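Local coordinates for Atu0111 protein (Agrobacterium tumefaciens, PDB 2FSQ) that is of unknown function but belongs to the 2H clan, so it may be related to the 2H phosphoesterases, at residues K10-I15 and E193-W198; C224-K227 and H231-E234. All coordinates share one frame; numbering follows the deposited sequence.

Interaction 1. Residues K10-I15 and E193-W198; sequences KDLDYI and ECLPRW. With ACY (acetic acid), chain C.
W198 meets L12 with its CB, and the indole beyond leads off elsewhere: CD2 of L12 comes to 3.9 Å from CB of W198, the two side chains crossing at about a right angle. At one edge of the indole, in its plane, lies the carbonyl oxygen of C194, while F190 meets the ring edge-to-face and NE1 gives a hydrogen bond to E71. The neighbouring flat group, the guanidinium of R197, takes no part in the meeting with K10-I15 and holds an acetic acid molecule, probably from the crystallisation liquor, at its edge. NE reaches the acetic acid O at 3.0 Å, almost straight at 173°, and NH2 reaches OXT at 2.9 Å. With NH1 in a salt bridge to E71, which also accepts from W198, the rotation of the guanidinium is fixed from two directions.

In the fold, this is the N-terminal segment, well before strand 42-48, lying against the start of helix 195-212. The join is mostly leucine packing, with two oxygens against methyl groups. L12 swings CG anti to the backbone N (chi1 174°), and its CD2 then rests 3.4 Å from the carbonyl oxygen of L195. Beside it, CG of L12 stands 4.2 Å from CD2 of L195, and further along the helix the same leucine packs on Q199 and L202, with P140 also touching it. The other methyl of L195, CD1, lies 3.8 Å from OD1 of D13, whose side chain crosses the leucine at about a right angle on the exposed side of the contact.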
# COMPACT_ATOMS: atom_id res chain seq x y z
N LYS A 10 11.60 -12.34 12.34
CA LYS A 10 12.19 -12.45 11.00
C LYS A 10 11.72 -11.29 10.12
O LYS A 10 12.50 -10.69 9.39
CB LYS A 10 11.82 -13.80 10.35
CG LYS A 10 12.19 -15.04 11.17
CD LYS A 10 13.55 -15.61 10.79
CE LYS A 10 13.72 -17.04 11.29
NZ LYS A 10 14.88 -17.76 10.66
N ASP A 11 10.44 -10.95 10.23
CA ASP A 11 9.83 -9.88 9.45
C ASP A 11 10.45 -8.48 9.70
O ASP A 11 10.74 -7.74 8.75
CB ASP A 11 8.32 -9.88 9.67
CG ASP A 11 7.62 -8.72 9.03
OD1 ASP A 11 7.82 -7.59 9.51
OD2 ASP A 11 6.88 -8.93 8.04
N LEU A 12 10.66 -8.12 10.97
CA LEU A 12 11.26 -6.82 11.32
C LEU A 12 12.75 -6.71 10.95
O LEU A 12 13.23 -5.63 10.58
CB LEU A 12 11.07 -6.52 12.81
CG LEU A 12 11.75 -5.28 13.39
CD1 LEU A 12 11.22 -4.01 12.77
CD2 LEU A 12 11.56 -5.22 14.89
N ASP A 13 13.47 -7.82 11.06
CA ASP A 13 14.90 -7.87 10.77
C ASP A 13 15.25 -7.54 9.31
O ASP A 13 16.40 -7.27 9.00
CB ASP A 13 15.46 -9.26 11.11
CG ASP A 13 16.92 -9.21 11.52
OD1 ASP A 13 17.20 -8.74 12.64
OD2 ASP A 13 17.78 -9.65 10.73
N TYR A 14 14.26 -7.56 8.42
CA TYR A 14 14.49 -7.18 7.02
C TYR A 14 15.11 -5.77 6.88
O TYR A 14 15.93 -5.49 5.98
CB TYR A 14 13.18 -7.25 6.21
CG TYR A 14 13.34 -6.63 4.83
CD1 TYR A 14 14.01 -7.32 3.81
CD2 TYR A 14 12.86 -5.35 4.56
CE1 TYR A 14 14.18 -6.74 2.55
CE2 TYR A 14 13.02 -4.76 3.30
CZ TYR A 14 13.68 -5.47 2.31
OH TYR A 14 13.84 -4.89 1.07
N ILE A 15 14.72 -4.87 7.77
CA ILE A 15 15.11 -3.47 7.64
C ILE A 15 16.43 -3.12 8.33
O ILE A 15 16.84 -1.96 8.39
CB ILE A 15 13.99 -2.54 8.12
CG1 ILE A 15 13.80 -2.67 9.64
CG2 ILE A 15 12.71 -2.81 7.32
CD1 ILE A 15 12.99 -1.57 10.27
N GLU A 193 20.58 -2.48 17.02
CA GLU A 193 20.40 -2.33 18.47
C GLU A 193 19.01 -1.81 18.90
O GLU A 193 18.58 -2.05 20.03
CB GLU A 193 21.52 -1.49 19.09
CG GLU A 193 22.90 -2.17 19.09
CD GLU A 193 23.64 -2.09 17.76
OE1 GLU A 193 23.22 -1.32 16.86
OE2 GLU A 193 24.66 -2.80 17.61
N CYS A 194 18.31 -1.13 18.00
CA CYS A 194 16.97 -0.63 18.31
C CYS A 194 15.85 -1.62 17.99
O CYS A 194 14.68 -1.34 18.28
CB CYS A 194 16.68 0.66 17.55
SG CYS A 194 16.31 0.49 15.78
N LEU A 195 16.20 -2.74 17.36
CA LEU A 195 15.17 -3.67 16.89
C LEU A 195 14.35 -4.34 17.99
O LEU A 195 13.14 -4.47 17.83
CB LEU A 195 15.76 -4.67 15.88
CG LEU A 195 16.36 -4.02 14.63
CD1 LEU A 195 16.90 -5.09 13.70
CD2 LEU A 195 15.36 -3.12 13.90
N PRO A 196 15.00 -4.81 19.08
CA PRO A 196 14.14 -5.40 20.12
C PRO A 196 13.08 -4.44 20.67
O PRO A 196 11.94 -4.85 20.94
CB PRO A 196 15.15 -5.80 21.21
CG PRO A 196 16.44 -6.07 20.44
CD PRO A 196 16.43 -4.95 19.40
N ARG A 197 13.40 -3.16 20.77
CA ARG A 197 12.42 -2.18 21.21
C ARG A 197 11.28 -2.04 20.18
O ARG A 197 10.10 -2.05 20.54
CB ARG A 197 13.11 -0.83 21.47
CG ARG A 197 12.15 0.35 21.54
CD ARG A 197 12.72 1.66 22.09
NE ARG A 197 14.03 1.96 21.56
CZ ARG A 197 14.24 2.60 20.41
NH1 ARG A 197 13.22 3.01 19.66
NH2 ARG A 197 15.48 2.82 19.99
N TRP A 198 11.62 -1.91 18.90
CA TRP A 198 10.59 -1.88 17.87
C TRP A 198 9.73 -3.14 17.92
O TRP A 198 8.52 -3.05 17.81
CB TRP A 198 11.19 -1.67 16.48
CG TRP A 198 11.36 -0.23 16.16
CD1 TRP A 198 12.40 0.58 16.52
CD2 TRP A 198 10.45 0.60 15.42
NE1 TRP A 198 12.19 1.87 16.05
CE2 TRP A 198 10.99 1.90 15.38
CE3 TRP A 198 9.21 0.36 14.80
CZ2 TRP A 198 10.36 2.96 14.71
CZ3 TRP A 198 8.57 1.43 14.14
CH2 TRP A 198 9.15 2.71 14.12
C ACY C . 17.46 0.75 22.33
O ACY C . 16.40 0.90 22.99
OXT ACY C . 17.64 1.24 21.20
CH3 ACY C . 18.59 -0.07 22.89

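Interaction 2. Residues C224-K227 and H231-E234; sequences CEFK and HFKE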
# COMPACT_ATOMS: atom_id res chain seq x y z
N CYS A 224 -7.81 5.22 -9.21
CA CYS A 224 -7.32 6.53 -8.80
C CYS A 224 -6.12 6.93 -9.63
O CYS A 224 -5.41 6.07 -10.19
CB CYS A 224 -6.85 6.52 -7.34
SG CYS A 224 -8.12 6.12 -6.13
N GLU A 225 -5.86 8.23 -9.68
CA GLU A 225 -4.58 8.73 -10.17
C GLU A 225 -3.83 9.46 -9.06
O GLU A 225 -4.44 9.96 -8.11
CB GLU A 225 -4.77 9.64 -11.39
CG GLU A 225 -5.46 10.95 -11.04
CD GLU A 225 -5.77 11.83 -12.23
OE1 GLU A 225 -5.55 11.40 -13.39
OE2 GLU A 225 -6.26 12.94 -11.98
N PHE A 226 -2.51 9.54 -9.19
CA PHE A 226 -1.69 10.23 -8.20
C PHE A 226 -0.49 10.89 -8.86
O PHE A 226 0.00 10.37 -9.87
CB PHE A 226 -1.23 9.27 -7.10
CG PHE A 226 -0.47 8.06 -7.61
CD1 PHE A 226 0.91 8.11 -7.79
CD2 PHE A 226 -1.14 6.87 -7.90
CE1 PHE A 226 1.63 6.99 -8.27
CE2 PHE A 226 -0.45 5.75 -8.39
CZ PHE A 226 0.93 5.79 -8.55
N LYS A 227 -0.03 11.99 -8.28
CA LYS A 227 1.23 12.64 -8.68
C LYS A 227 2.39 12.05 -7.89
O LYS A 227 3.51 11.95 -8.39
CB LYS A 227 1.15 14.16 -8.43
CG LYS A 227 2.48 14.90 -8.64
CD LYS A 227 2.31 16.43 -8.69
CE LYS A 227 3.22 17.04 -9.79
NZ LYS A 227 2.97 18.51 -10.10
N HIS A 231 -1.40 11.72 -2.19
CA HIS A 231 -2.83 11.87 -2.49
C HIS A 231 -3.23 11.04 -3.69
O HIS A 231 -2.51 11.00 -4.69
CB HIS A 231 -3.15 13.35 -2.74
CG HIS A 231 -4.61 13.63 -2.88
ND1 HIS A 231 -5.50 13.55 -1.83
CD2 HIS A 231 -5.34 13.98 -3.97
CE1 HIS A 231 -6.71 13.84 -2.26
NE2 HIS A 231 -6.65 14.11 -3.55
N PHE A 232 -4.38 10.39 -3.56
CA PHE A 232 -4.92 9.49 -4.59
C PHE A 232 -6.33 9.96 -4.93
O PHE A 232 -7.24 9.84 -4.11
CB PHE A 232 -4.91 8.04 -4.09
CG PHE A 232 -3.54 7.56 -3.77
CD1 PHE A 232 -2.79 6.88 -4.73
CD2 PHE A 232 -2.95 7.83 -2.53
CE1 PHE A 232 -1.50 6.47 -4.46
CE2 PHE A 232 -1.65 7.46 -2.27
CZ PHE A 232 -0.92 6.75 -3.23
N LYS A 233 -6.48 10.52 -6.13
CA LYS A 233 -7.75 11.09 -6.54
C LYS A 233 -8.61 10.00 -7.16
O LYS A 233 -8.19 9.37 -8.13
CB LYS A 233 -7.50 12.21 -7.53
CG LYS A 233 -8.75 12.79 -8.13
CD LYS A 233 -8.43 14.06 -8.92
CE LYS A 233 -9.62 14.54 -9.74
NZ LYS A 233 -10.84 14.75 -8.94
N GLU A 234 -9.79 9.77 -6.59
CA GLU A 234 -10.70 8.75 -7.10
C GLU A 234 -11.34 9.16 -8.42
O GLU A 234 -11.94 10.25 -8.52
CB GLU A 234 -11.78 8.39 -6.08
CG GLU A 234 -11.26 7.80 -4.78
CD GLU A 234 -12.37 7.25 -3.91
OE1 GLU A 234 -13.53 7.69 -4.08
OE2 GLU A 234 -12.08 6.40 -3.04
O HOH W 1 -1.35 13.04 -5.97
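C224, F232 and K233 bury the most surface where the two arms of a beta hairpin, strands 222-226 and 233-237, run antiparallel along one margin of a four-stranded sheet. C224 pairs with E234 at a non-hydrogen-bonded position, and its CA comes within 3.0 Å of the K233 carbonyl oxygen in a CA-H...O contact. With chi1 at -61°, SG lies beside the backbone N and reaches CG of E234 at 3.8 Å on the same face of the sheet. Beyond CG the E234 chain extends away from the sulfur, and OE2 makes a salt bridge with R219.

K233 forms the hydrogen-bonded pair with E225. Its N donates to O of E225 at 2.9 Å, and its carbonyl oxygen accepts from N of E225 at 3.0 Å. On the face away from C224 these two side chains run side by side in the same direction; CD of K233 passes OE2 of E225, but the ammonium ends 5.8 Å from that oxygen, as NZ to OE2, too far for a salt bridge.

F232 is buried against F226. The rings meet obliquely, centroids 5.2 Å apart and planes at 56°, with CE1 of F232 touching CD2 of F226. F232 also packs on H48 and meets the ring of H84, which opens an H-x-T sequence like those that define the 2H clan. Where the strands part toward the turn, direct pairing gives way to a water that accepts from N of K227 and donates to O of H231, 2.7 Å away.

How the interactions relate
Interactions 1 and 2 sit on opposite sides of the chain's centre, their own centres 32 Å apart and their nearest atoms about 19 Å from each other, so they do not touch. Along the chain they come in series: 177 residues, helices and strands among them, separate 10-15 from 193-198, and the short hairpin contact of 224-227 with 231-234 follows. Strand 222-226 is the next regular element after helix 195-212, across a short connection, and this links the two. Interaction 1 thus fixes the N-terminal segment to a late helix at the periphery, whereas interaction 2 closes one edge of the sheet formed by strands 84-92, 42-48, 222-226 and 233-237.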